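PDB 4O65: putative archaeal ammonia monooxygenase subunit B, which probably forms the copper-binding cupredoxin part of a membrane ammonia monooxygenase, the enzyme thought to start archaeal ammonia oxidation. Local coordinates for residues A[17-22]-A[144-149]; A[71-76]-A[102-107]; A[26-31]-A[151-156]; A[12-17]-A[64-69]. All coordinates share one frame; numbering follows the deposited sequence.

Contact 1. Residues A[17-22]-A[144-149]; sequences ETFSAT and MSIVVE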
loop_
_atom_site.group_PDB
_atom_site.type_symbol
_atom_site.label_atom_id
_atom_site.label_comp_id
_atom_site.label_asym_id
_atom_site.label_seq_id
_atom_site.Cartn_x
_atom_site.Cartn_y
_atom_site.Cartn_z
ATOM N N GLU A 17 -6.780 -3.106 -12.273
ATOM C CA GLU A 17 -6.314 -3.222 -10.867
ATOM C C GLU A 17 -6.408 -4.706 -10.423
ATOM O O GLU A 17 -7.436 -5.380 -10.695
ATOM C CB GLU A 17 -7.178 -2.338 -10.031
ATOM C CG GLU A 17 -6.812 -2.352 -8.547
ATOM C CD GLU A 17 -7.841 -1.610 -7.741
ATOM O OE1 GLU A 17 -7.475 -0.658 -7.031
ATOM O OE2 GLU A 17 -9.034 -1.983 -7.794
ATOM N N THR A 18 -5.338 -5.253 -9.775
ATOM C CA THR A 18 -5.387 -6.636 -9.337
ATOM C C THR A 18 -4.854 -6.644 -7.920
ATOM O O THR A 18 -3.896 -5.924 -7.673
ATOM C CB THR A 18 -4.455 -7.538 -10.173
ATOM O OG1 THR A 18 -4.926 -7.534 -11.522
ATOM C CG2 THR A 18 -4.484 -8.943 -9.611
ATOM N N PHE A 19 -5.460 -7.450 -7.041
ATOM C CA PHE A 19 -4.990 -7.564 -5.669
ATOM C C PHE A 19 -4.450 -8.971 -5.531
ATOM O O PHE A 19 -5.101 -9.964 -5.971
ATOM C CB PHE A 19 -6.155 -7.386 -4.685
ATOM C CG PHE A 19 -6.703 -5.983 -4.658
ATOM C CD1 PHE A 19 -7.606 -5.560 -5.631
ATOM C CD2 PHE A 19 -6.302 -5.102 -3.659
ATOM C CE1 PHE A 19 -8.107 -4.263 -5.611
ATOM C CE2 PHE A 19 -6.790 -3.775 -3.634
ATOM C CZ PHE A 19 -7.705 -3.380 -4.618
ATOM N N SER A 20 -3.301 -9.101 -4.853
ATOM C CA SER A 20 -2.673 -10.454 -4.773
ATOM C C SER A 20 -3.388 -11.394 -3.792
ATOM O O SER A 20 -3.140 -12.601 -3.807
ATOM C CB SER A 20 -1.199 -10.336 -4.345
ATOM O OG SER A 20 -1.116 -9.709 -3.050
ATOM N N ALA A 21 -4.159 -10.852 -2.859
ATOM C CA ALA A 21 -4.815 -11.708 -1.859
ATOM C C ALA A 21 -6.028 -11.003 -1.303
ATOM O O ALA A 21 -6.081 -9.766 -1.297
ATOM C CB ALA A 21 -3.842 -11.968 -0.676
ATOM N N THR A 22 -6.961 -11.793 -0.749
ATOM C CA THR A 22 -8.087 -11.183 -0.058
ATOM C C THR A 22 -8.104 -11.573 1.421
ATOM O O THR A 22 -8.978 -11.124 2.146
ATOM C CB THR A 22 -9.429 -11.634 -0.651
ATOM O OG1 THR A 22 -9.487 -13.066 -0.589
ATOM C CG2 THR A 22 -9.582 -11.097 -2.094
ATOM N N MET A 144 -11.769 -3.752 -3.375
ATOM C CA MET A 144 -11.874 -5.181 -3.106
ATOM C C MET A 144 -11.830 -5.388 -1.599
ATOM O O MET A 144 -11.097 -4.680 -0.895
ATOM C CB MET A 144 -10.690 -5.854 -3.766
ATOM C CG MET A 144 -10.303 -7.083 -3.043
ATOM S SD MET A 144 -11.149 -8.221 -4.099
ATOM C CE MET A 144 -9.617 -8.778 -4.785
ATOM N N SER A 145 -12.678 -6.283 -1.099
ATOM C CA SER A 145 -12.712 -6.579 0.326
ATOM C C SER A 145 -11.525 -7.463 0.745
ATOM O O SER A 145 -11.259 -8.470 0.114
ATOM C CB SER A 145 -14.072 -7.187 0.707
ATOM O OG SER A 145 -14.091 -7.409 2.104
ATOM N N ILE A 146 -10.758 -7.013 1.750
ATOM C CA ILE A 146 -9.615 -7.792 2.249
ATOM C C ILE A 146 -9.806 -7.974 3.748
ATOM O O ILE A 146 -9.965 -6.984 4.485
ATOM C CB ILE A 146 -8.285 -7.057 1.973
ATOM C CG1 ILE A 146 -8.145 -6.831 0.441
ATOM C CG2 ILE A 146 -7.107 -7.855 2.572
ATOM C CD1 ILE A 146 -6.919 -6.012 0.060
ATOM N N VAL A 147 -9.742 -9.210 4.193
ATOM C CA VAL A 147 -9.873 -9.499 5.658
ATOM C C VAL A 147 -8.467 -9.725 6.217
ATOM O O VAL A 147 -7.737 -10.574 5.707
ATOM C CB VAL A 147 -10.731 -10.744 5.908
ATOM C CG1 VAL A 147 -10.892 -11.012 7.411
ATOM C CG2 VAL A 147 -12.114 -10.554 5.277
ATOM N N VAL A 148 -8.141 -9.009 7.278
ATOM C CA VAL A 148 -6.840 -9.185 7.962
ATOM C C VAL A 148 -7.122 -9.752 9.355
ATOM O O VAL A 148 -7.897 -9.166 10.133
ATOM C CB VAL A 148 -6.071 -7.871 8.086
ATOM C CG1 VAL A 148 -4.696 -8.133 8.747
ATOM C CG2 VAL A 148 -5.890 -7.174 6.696
ATOM N N GLU A 149 -6.491 -10.876 9.667
ATOM C CA GLU A 149 -6.646 -11.474 11.008
ATOM C C GLU A 149 -5.365 -11.368 11.801
ATOM O O GLU A 149 -4.277 -11.184 11.257
ATOM C CB GLU A 149 -7.015 -12.944 10.887
ATOM C CG GLU A 149 -8.274 -13.151 10.083
ATOM C CD GLU A 149 -8.645 -14.609 10.033
ATOM O OE1 GLU A 149 -7.963 -15.406 9.350
ATOM O OE2 GLU A 149 -9.625 -14.962 10.692
#
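F19 and M144 meet through apolar atoms: M144 CB sits over one face of the phenyl ring, displaced from its middle, 3.6 Å from F19 CE1. A CH-pi contact results, with M144 CB 22° off the ring normal. The sulfur lies obliquely to the same ring, a longer Met-aromatic contact with SD 5.3 Å from the F19 centroid. M144 is flexible and bent at chi2 and at chi3 (107°), which places CE against F19 CB and, at 3.6 Å, T22 CG2. I146 CD1 approaches the F19 ring obliquely, 3.9 Å from CD2; its branched, extended chain suits a buried strand position, where it also meets L60 and W91. In this cupredoxin beta sandwich, segment 17-22 leaves one sheet at strand 12-19 and comes alongside strand 137-149 of the other. The copper ligands H126 and H128 lie close by, and the M144 side chain is about 8 Å from the copper ion. The polar part is a backbone bond, V147 N to T22 O at 2.9 Å and nearly straight (165°). The same carbonyl oxygen receives a CA-H...O contact from I146 CA, 3.4 Å away, while A21 O is buried against I146 CG1 and finds no polar partner.

Contact 2. Residues A[71-76]-A[102-107]; sequences KQDLNA and VFTIPG
V102 opens the contact beside N75 and A76: its CG1 packs on N75 CB at 3.7 Å. F103 pairs with A76 through two backbone bonds, F103 N to A76 O and A76 N to F103 O. F103 CG lies between the backbone N and the carbonyl carbon (chi1 55°), and one ring face covers A76 O, which lies 3.4 Å from F103 CD2. A76 carries only a methyl group, which suits this buried place beside a large aromatic. T104 stands opposite N75 in a non-hydrogen-bonded antiparallel pair; both are polar residues at the surface, and a water hydrogen-bonded to T104 OG1 donates to N75 OD1. The T104 methyl CG2 turns to D73 CB, 3.8 Å away. I105 pairs with L74, and the bond from I105 N to L74 O is short, 2.7 Å. On the side shared with A76 and L74, I105 CD1 touches A76 CB at 3.7 Å. A second water donates to both I105 O and Q72 O. P106 CA lies against D73 OD1, and G107 N donates to D73 OD1 at 2.9 Å, on the anti side. Without a side chain, G107 can lie close against the backbone of K71 and Q72. Strand 103-105 is an outermost strand of its sheet, hydrogen-bonded to strand 74-81, with F103 and I105 reaching across to L66 and S68 of strand 59-68 and L74 to V12 of strand 12-19.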
loop_
_atom_site.group_PDB
_atom_site.type_symbol
_atom_site.label_atom_id
_atom_site.label_comp_id
_atom_site.label_asym_id
_atom_site.label_seq_id
_atom_site.Cartn_x
_atom_site.Cartn_y
_atom_site.Cartn_z
ATOM N N LYS A 71 -3.919 15.913 -22.531
ATOM C CA LYS A 71 -2.908 16.144 -23.557
ATOM C C LYS A 71 -1.520 16.352 -22.997
ATOM O O LYS A 71 -0.534 16.066 -23.660
ATOM C CB LYS A 71 -3.366 17.283 -24.460
ATOM C CG LYS A 71 -4.672 16.893 -25.117
ATOM C CD LYS A 71 -5.287 18.054 -25.883
ATOM C CE LYS A 71 -6.416 17.531 -26.748
ATOM N NZ LYS A 71 -6.890 18.577 -27.702
ATOM N N GLN A 72 -1.409 16.746 -21.742
ATOM C CA GLN A 72 -0.114 17.129 -21.266
ATOM C C GLN A 72 0.304 16.203 -20.159
ATOM O O GLN A 72 -0.557 15.510 -19.585
ATOM C CB GLN A 72 -0.141 18.570 -20.777
ATOM C CG GLN A 72 -0.981 18.719 -19.518
ATOM C CD GLN A 72 -1.240 20.166 -19.227
ATOM O OE1 GLN A 72 -2.249 20.707 -19.666
ATOM N NE2 GLN A 72 -0.277 20.827 -18.572
ATOM N N ASP A 73 1.599 16.202 -19.859
ATOM C CA ASP A 73 2.132 15.471 -18.706
ATOM C C ASP A 73 1.542 15.976 -17.389
ATOM O O ASP A 73 1.284 17.184 -17.216
ATOM C CB ASP A 73 3.649 15.604 -18.624
ATOM C CG ASP A 73 4.359 14.952 -19.810
ATOM O OD1 ASP A 73 3.714 14.332 -20.699
ATOM O OD2 ASP A 73 5.607 15.070 -19.838
ATOM N N LEU A 74 1.270 15.021 -16.512
ATOM C CA LEU A 74 0.797 15.305 -15.148
ATOM C C LEU A 74 1.723 14.737 -14.128
ATOM O O LEU A 74 2.380 13.697 -14.374
ATOM C CB LEU A 74 -0.581 14.635 -14.917
ATOM C CG LEU A 74 -1.714 15.177 -15.789
ATOM C CD1 LEU A 74 -2.970 14.332 -15.624
ATOM C CD2 LEU A 74 -2.054 16.623 -15.402
ATOM N N ASN A 75 1.726 15.359 -12.950
ATOM C CA ASN A 75 2.451 14.828 -11.782
ATOM C C ASN A 75 1.451 14.174 -10.831
ATOM O O ASN A 75 0.353 14.686 -10.673
ATOM C CB ASN A 75 3.172 15.932 -11.006
ATOM C CG ASN A 75 4.303 16.488 -11.807
ATOM O OD1 ASN A 75 4.870 15.765 -12.601
ATOM N ND2 ASN A 75 4.563 17.785 -11.684
ATOM N N ALA A 76 1.853 13.049 -10.264
ATOM C CA ALA A 76 0.950 12.260 -9.424
ATOM C C ALA A 76 1.673 11.463 -8.350
ATOM O O ALA A 76 2.887 11.215 -8.428
ATOM C CB ALA A 76 0.131 11.334 -10.320
ATOM N N VAL A 102 6.629 11.682 -5.999
ATOM C CA VAL A 102 5.758 12.130 -7.104
ATOM C C VAL A 102 6.378 11.593 -8.402
ATOM O O VAL A 102 7.626 11.518 -8.541
ATOM C CB VAL A 102 5.701 13.663 -7.098
ATOM C CG1 VAL A 102 4.935 14.204 -8.260
ATOM C CG2 VAL A 102 5.119 14.181 -5.781
ATOM N N PHE A 103 5.551 11.193 -9.361
ATOM C CA PHE A 103 6.082 10.766 -10.664
ATOM C C PHE A 103 5.305 11.398 -11.804
ATOM O O PHE A 103 4.217 11.991 -11.584
ATOM C CB PHE A 103 6.084 9.248 -10.776
ATOM C CG PHE A 103 4.728 8.639 -10.523
ATOM C CD1 PHE A 103 3.814 8.507 -11.585
ATOM C CD2 PHE A 103 4.360 8.221 -9.246
ATOM C CE1 PHE A 103 2.542 7.981 -11.361
ATOM C CE2 PHE A 103 3.064 7.684 -9.017
ATOM C CZ PHE A 103 2.184 7.546 -10.104
ATOM N N THR A 104 5.814 11.257 -13.034
ATOM C CA THR A 104 5.142 11.843 -14.185
ATOM C C THR A 104 4.269 10.837 -14.904
ATOM O O THR A 104 4.694 9.692 -15.154
ATOM C CB THR A 104 6.164 12.384 -15.216
ATOM O OG1 THR A 104 6.935 13.387 -14.557
ATOM C CG2 THR A 104 5.462 13.008 -16.434
ATOM N N ILE A 105 3.078 11.289 -15.286
ATOM C CA ILE A 105 2.252 10.498 -16.156
ATOM C C ILE A 105 2.215 11.181 -17.510
ATOM O O ILE A 105 1.711 12.297 -17.625
ATOM C CB ILE A 105 0.810 10.340 -15.613
ATOM C CG1 ILE A 105 0.873 9.691 -14.231
ATOM C CG2 ILE A 105 0.006 9.454 -16.575
ATOM C CD1 ILE A 105 -0.472 9.622 -13.541
ATOM N N PRO A 106 2.817 10.547 -18.533
ATOM C CA PRO A 106 2.921 11.282 -19.796
ATOM C C PRO A 106 1.556 11.514 -20.396
ATOM O O PRO A 106 0.683 10.666 -20.313
ATOM C CB PRO A 106 3.717 10.339 -20.737
ATOM C CG PRO A 106 4.173 9.198 -19.896
ATOM C CD PRO A 106 3.496 9.233 -18.553
ATOM N N GLY A 107 1.406 12.645 -21.048
ATOM C CA GLY A 107 0.183 12.962 -21.777
ATOM C C GLY A 107 -0.277 11.882 -22.742
ATOM O O GLY A 107 0.458 11.490 -23.645
HETATM O O HOH W 1 -1.015 12.964 -18.372
HETATM O O HOH W 2 7.237 13.986 -11.377
#

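Contact 3. Residues A[26-31]-A[151-156]; sequences TKAEFA and EPTEKP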
loop_
_atom_site.group_PDB
_atom_site.type_symbol
_atom_site.label_atom_id
_atom_site.label_comp_id
_atom_site.label_asym_id
_atom_site.label_seq_id
_atom_site.Cartn_x
_atom_site.Cartn_y
_atom_site.Cartn_z
ATOM N N THR A 26 -1.753 -9.990 10.251
ATOM C CA THR A 26 -0.982 -8.743 10.521
ATOM C C THR A 26 0.509 -8.990 10.522
ATOM O O THR A 26 0.957 -10.151 10.663
ATOM C CB THR A 26 -1.365 -8.137 11.877
ATOM O OG1 THR A 26 -1.105 -9.116 12.882
ATOM C CG2 THR A 26 -2.883 -7.791 11.943
ATOM N N LYS A 27 1.302 -7.928 10.417
ATOM C CA LYS A 27 2.763 -8.058 10.507
ATOM C C LYS A 27 3.141 -8.674 11.861
ATOM O O LYS A 27 3.974 -9.600 11.934
ATOM C CB LYS A 27 3.442 -6.678 10.381
ATOM C CG LYS A 27 4.948 -6.809 10.189
ATOM C CD LYS A 27 5.757 -5.512 10.396
ATOM C CE LYS A 27 5.462 -4.365 9.452
ATOM N NZ LYS A 27 6.490 -3.278 9.733
ATOM N N ALA A 28 2.490 -8.205 12.931
ATOM C CA ALA A 28 2.755 -8.817 14.246
ATOM C C ALA A 28 2.409 -10.317 14.307
ATOM O O ALA A 28 3.169 -11.121 14.927
ATOM C CB ALA A 28 2.060 -8.018 15.372
ATOM N N GLU A 29 1.248 -10.691 13.734
ATOM C CA GLU A 29 0.842 -12.118 13.768
ATOM C C GLU A 29 1.880 -12.959 12.983
ATOM O O GLU A 29 2.257 -14.055 13.425
ATOM C CB GLU A 29 -0.539 -12.337 13.152
ATOM C CG GLU A 29 -1.106 -13.748 13.369
ATOM C CD GLU A 29 -1.363 -14.084 14.837
ATOM O OE1 GLU A 29 -1.318 -15.280 15.130
ATOM O OE2 GLU A 29 -1.607 -13.186 15.692
ATOM N N PHE A 30 2.355 -12.406 11.875
ATOM C CA PHE A 30 3.393 -13.095 11.092
ATOM C C PHE A 30 4.712 -13.210 11.870
ATOM O O PHE A 30 5.313 -14.295 11.910
ATOM C CB PHE A 30 3.668 -12.404 9.752
ATOM C CG PHE A 30 4.800 -13.053 9.009
ATOM C CD1 PHE A 30 4.627 -14.303 8.389
ATOM C CD2 PHE A 30 6.057 -12.412 8.946
ATOM C CE1 PHE A 30 5.683 -14.912 7.693
ATOM C CE2 PHE A 30 7.116 -13.027 8.244
ATOM C CZ PHE A 30 6.910 -14.265 7.611
ATOM N N ALA A 31 5.103 -12.134 12.539
ATOM C CA ALA A 31 6.324 -12.163 13.394
ATOM C C ALA A 31 6.201 -13.197 14.501
ATOM O O ALA A 31 7.146 -13.967 14.785
ATOM C CB ALA A 31 6.587 -10.790 13.984
ATOM N N GLU A 151 -2.985 -10.556 15.661
ATOM C CA GLU A 151 -2.826 -9.574 16.738
ATOM C C GLU A 151 -2.456 -8.213 16.176
ATOM O O GLU A 151 -1.786 -8.089 15.110
ATOM C CB GLU A 151 -1.844 -10.062 17.800
ATOM C CG GLU A 151 -0.429 -10.100 17.319
ATOM C CD GLU A 151 0.503 -10.776 18.325
ATOM O OE1 GLU A 151 0.032 -11.407 19.300
ATOM O OE2 GLU A 151 1.716 -10.671 18.123
ATOM N N PRO A 152 -2.897 -7.152 16.864
ATOM C CA PRO A 152 -2.542 -5.796 16.446
ATOM C C PRO A 152 -1.035 -5.608 16.444
ATOM O O PRO A 152 -0.355 -6.116 17.333
ATOM C CB PRO A 152 -3.191 -4.906 17.547
ATOM C CG PRO A 152 -4.320 -5.739 18.013
ATOM C CD PRO A 152 -3.819 -7.167 18.027
ATOM N N THR A 153 -0.499 -4.874 15.486
ATOM C CA THR A 153 0.933 -4.604 15.423
ATOM C C THR A 153 1.183 -3.320 16.247
ATOM O O THR A 153 0.580 -2.249 15.991
ATOM C CB THR A 153 1.421 -4.416 13.980
ATOM O OG1 THR A 153 0.986 -5.552 13.228
ATOM C CG2 THR A 153 2.956 -4.292 13.887
ATOM N N GLU A 154 2.112 -3.421 17.174
ATOM C CA GLU A 154 2.475 -2.278 18.023
ATOM C C GLU A 154 3.266 -1.224 17.254
ATOM O O GLU A 154 3.916 -1.486 16.205
ATOM C CB GLU A 154 3.302 -2.786 19.217
ATOM C CG GLU A 154 4.720 -3.187 18.774
ATOM C CD GLU A 154 5.540 -3.939 19.823
ATOM O OE1 GLU A 154 6.682 -3.520 20.092
ATOM O OE2 GLU A 154 5.068 -4.955 20.381
ATOM N N LYS A 155 3.148 0.019 17.692
ATOM C CA LYS A 155 3.958 1.087 17.097
ATOM C C LYS A 155 4.849 1.641 18.217
ATOM O O LYS A 155 4.473 1.526 19.367
ATOM C CB LYS A 155 3.059 2.226 16.585
ATOM C CG LYS A 155 2.177 1.810 15.392
ATOM C CD LYS A 155 1.219 2.918 14.946
ATOM C CE LYS A 155 0.568 2.588 13.600
ATOM N NZ LYS A 155 -0.098 1.262 13.604
ATOM N N PRO A 156 5.990 2.236 17.882
ATOM C CA PRO A 156 6.824 2.788 18.937
ATOM C C PRO A 156 6.107 3.970 19.577
ATOM O O PRO A 156 5.299 4.642 18.924
ATOM C CB PRO A 156 8.084 3.267 18.220
ATOM C CG PRO A 156 7.998 2.756 16.837
ATOM C CD PRO A 156 6.577 2.403 16.541
#
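A28 and E29, in the first turn of helix 27-35, run past the irregular segment 151-156 with the A28 and T153 CA atoms 4.7 Å apart. T26, just before the helix, uses its hydroxyl twice. OG1 lies between the backbone N and the carbonyl carbon (chi1 59°), where it donates to E151 O and accepts from E29 N at 3.0 Å. T26 OG1 is modelled only 2.5 Å from E151 O, in the carbonyl plane. T153 supplies a second hydroxyl: its OG1 accepts from A28 N at 3.1 Å and is also hydrogen-bonded to L120 O. Threonine suits both places, since a compact side chain brings a hydroxyl up to the backbone. The small A28 methyl lets the loop come close, and its CB packs on E151 CG at 3.8 Å and lies beside T153 OG1 at 3.4 Å. E29, bent at chi2 (64°), turns its carboxylate back so that OE2 accepts from E151 N at 3.0 Å, on the anti side, while OE1 pairs with R33. The E29 and E151 side chains cross at about a right angle, with E29 OE2 4.3 Å from E151 OE1. Mutual repulsion would be expected there, probably eased by R33 and by the bond from S38 to E151 OE2. K27 leads away to salt bridges with E92 and D47. The T26 hydroxyl bound to E29 N is a classic N-cap, and T153 adds an acceptor for A28 N from outside the helix, so two early helix N-H groups find side-chain oxygens.

Contact 4. Residues A[12-17]-A[64-69]; sequences VKIEDE and GRLVSQ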
loop_
_atom_site.group_PDB
_atom_site.type_symbol
_atom_site.label_atom_id
_atom_site.label_comp_id
_atom_site.label_asym_id
_atom_site.label_seq_id
_atom_site.Cartn_x
_atom_site.Cartn_y
_atom_site.Cartn_z
ATOM N N VAL A 12 -7.068 10.804 -15.444
ATOM C CA VAL A 12 -6.191 9.590 -15.524
ATOM C C VAL A 12 -7.010 8.467 -14.923
ATOM O O VAL A 12 -7.480 8.586 -13.771
ATOM C CB VAL A 12 -4.846 9.749 -14.733
ATOM C CG1 VAL A 12 -4.017 8.434 -14.796
ATOM C CG2 VAL A 12 -4.008 10.961 -15.191
ATOM N N LYS A 13 -7.193 7.372 -15.671
ATOM C CA LYS A 13 -7.992 6.233 -15.172
ATOM C C LYS A 13 -7.076 5.208 -14.561
ATOM O O LYS A 13 -5.957 4.995 -15.044
ATOM C CB LYS A 13 -8.766 5.596 -16.344
ATOM C CG LYS A 13 -9.827 4.615 -15.879
ATOM C CD LYS A 13 -10.914 4.317 -16.954
ATOM C CE LYS A 13 -11.907 3.351 -16.303
ATOM N NZ LYS A 13 -12.734 2.601 -17.281
ATOM N N ILE A 14 -7.546 4.549 -13.515
ATOM C CA ILE A 14 -6.799 3.440 -12.875
ATOM C C ILE A 14 -7.434 2.166 -13.475
ATOM O O ILE A 14 -8.629 1.883 -13.243
ATOM C CB ILE A 14 -7.065 3.481 -11.374
ATOM C CG1 ILE A 14 -6.425 4.770 -10.802
ATOM C CG2 ILE A 14 -6.527 2.191 -10.661
ATOM C CD1 ILE A 14 -6.926 5.014 -9.340
ATOM N N GLU A 15 -6.673 1.468 -14.310
ATOM C CA GLU A 15 -7.199 0.323 -15.029
ATOM C C GLU A 15 -6.507 -1.004 -14.628
ATOM O O GLU A 15 -5.371 -0.996 -14.102
ATOM C CB GLU A 15 -7.022 0.548 -16.539
ATOM C CG GLU A 15 -7.739 1.846 -17.021
ATOM C CD GLU A 15 -7.723 2.007 -18.535
ATOM O OE1 GLU A 15 -7.297 1.066 -19.269
ATOM O OE2 GLU A 15 -8.109 3.099 -18.994
ATOM N N ASP A 16 -7.238 -2.111 -14.825
ATOM C CA ASP A 16 -6.635 -3.464 -14.653
ATOM C C ASP A 16 -6.092 -3.686 -13.249
ATOM O O ASP A 16 -5.077 -4.362 -13.050
ATOM C CB ASP A 16 -5.583 -3.656 -15.708
ATOM C CG ASP A 16 -6.203 -3.542 -17.127
ATOM O OD1 ASP A 16 -7.178 -4.222 -17.376
ATOM O OD2 ASP A 16 -5.814 -2.683 -17.864
ATOM N N GLU A 17 -6.780 -3.106 -12.273
ATOM C CA GLU A 17 -6.314 -3.222 -10.867
ATOM C C GLU A 17 -6.408 -4.706 -10.423
ATOM O O GLU A 17 -7.436 -5.380 -10.695
ATOM C CB GLU A 17 -7.178 -2.338 -10.031
ATOM C CG GLU A 17 -6.812 -2.352 -8.547
ATOM C CD GLU A 17 -7.841 -1.610 -7.741
ATOM O OE1 GLU A 17 -7.475 -0.658 -7.031
ATOM O OE2 GLU A 17 -9.034 -1.983 -7.794
ATOM N N GLY A 64 -1.612 -2.462 -11.420
ATOM C CA GLY A 64 -2.575 -1.918 -12.419
ATOM C C GLY A 64 -1.864 -1.002 -13.387
ATOM O O GLY A 64 -0.624 -1.040 -13.490
ATOM N N ARG A 65 -2.628 -0.171 -14.102
ATOM C CA ARG A 65 -1.995 0.711 -15.048
ATOM C C ARG A 65 -2.728 2.040 -14.907
ATOM O O ARG A 65 -3.940 2.038 -14.691
ATOM C CB ARG A 65 -2.234 0.227 -16.522
ATOM C CG ARG A 65 -1.681 -1.128 -16.938
ATOM C CD ARG A 65 -1.948 -1.358 -18.486
ATOM N NE ARG A 65 -3.416 -1.272 -18.716
ATOM C CZ ARG A 65 -4.039 -0.645 -19.729
ATOM N NH1 ARG A 65 -3.360 -0.044 -20.716
ATOM N NH2 ARG A 65 -5.369 -0.651 -19.789
ATOM N N LEU A 66 -1.971 3.137 -14.953
ATOM C CA LEU A 66 -2.556 4.502 -14.913
ATOM C C LEU A 66 -2.575 4.975 -16.351
ATOM O O LEU A 66 -1.543 4.923 -17.054
ATOM C CB LEU A 66 -1.682 5.421 -14.088
ATOM C CG LEU A 66 -1.388 4.869 -12.702
ATOM C CD1 LEU A 66 -0.395 5.784 -11.957
ATOM C CD2 LEU A 66 -2.681 4.747 -11.865
ATOM N N VAL A 67 -3.762 5.349 -16.811
ATOM C CA VAL A 67 -3.924 5.671 -18.239
ATOM C C VAL A 67 -4.405 7.098 -18.401
ATOM O O VAL A 67 -5.529 7.478 -17.983
ATOM C CB VAL A 67 -4.890 4.682 -18.905
ATOM C CG1 VAL A 67 -5.077 5.071 -20.394
ATOM C CG2 VAL A 67 -4.381 3.261 -18.725
ATOM N N SER A 68 -3.557 7.928 -19.003
ATOM C CA SER A 68 -3.864 9.374 -19.121
ATOM C C SER A 68 -4.822 9.672 -20.256
ATOM O O SER A 68 -4.669 9.133 -21.349
ATOM C CB SER A 68 -2.558 10.166 -19.355
ATOM O OG SER A 68 -2.811 11.525 -19.727
ATOM N N GLN A 69 -5.813 10.528 -19.983
ATOM C CA GLN A 69 -6.760 11.013 -20.972
ATOM C C GLN A 69 -6.590 12.488 -21.275
ATOM O O GLN A 69 -7.424 13.098 -21.975
ATOM C CB GLN A 69 -8.173 10.696 -20.490
ATOM C CG GLN A 69 -8.278 9.176 -20.255
ATOM C CD GLN A 69 -9.683 8.676 -20.046
ATOM O OE1 GLN A 69 -10.371 9.053 -19.067
ATOM N NE2 GLN A 69 -10.131 7.808 -20.962
#
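V12 to E15 pair with R65 to S68 as neighbouring antiparallel strands in one sheet of the cupredoxin sandwich, strand 12-19 lying at its outer edge. K13 and V67 form one hydrogen-bonded pair, with V67 N to K13 O at 2.8 Å, and E15 and R65 form the next, with E15 N to R65 O also 2.8 Å. The two faces of the sheet differ in character. V12, I14 and L66 point into the sandwich: V12 CG1 packs on L66 CB, and I14 CG1 lies beside L66 CD2 at 3.9 Å, the two side chains pointing the same way. Branched aliphatic residues suit this buried face. On the other face a salt-bridge network gathers around R65. A bend at chi3 (-58°) places NE, and R65 meets a single oxygen, D16 OD2, side-on with NE and NH2, at 2.9 Å from NE and 2.8 Å from NH2, near the guanidinium plane. R65 NH2 also meets E15 OE1 at 2.6 Å, obliquely, with carboxylate and guanidinium planes 71° apart. R65 NH1 has a further partner in E110, so three acids gather round one arginine, whose positive charge probably offsets part of their mutual repulsion. The aliphatic V67 lies against this cluster, its CG2 3.6 Å from E15 CD. Across from the corner at D16, G64 has no side chain and its CA lies close to E15 O and D16 O. Strand 59-68 is flanked on its other side by strand 110-119, while V12, I14 and L66 pack on L131 of strand 123-133 in the facing sheet.

Contacts 1 and 4 share E17 and follow one another along strand 12-19, their centres 19 Å apart: contact 4 joins it to strand 59-68, and beyond it the chain crosses to strand 137-149 in contact 1. Contact 2, centred 12 Å from contact 4, touches it across the sandwich, with L74 CD1 3.6 Å from V12 CG2 and F103 CZ 3.6 Å from L66 CD1. Contact 3 adjoins contact 1 where E149 O and T26 N lie 3.0 Å apart, but its centre is 37 Å from that of contact 2. The copper ion lies about 8 Å from the M144 side chain and about 9 Å from that of E17; contacts 2 and 3 are remote from it.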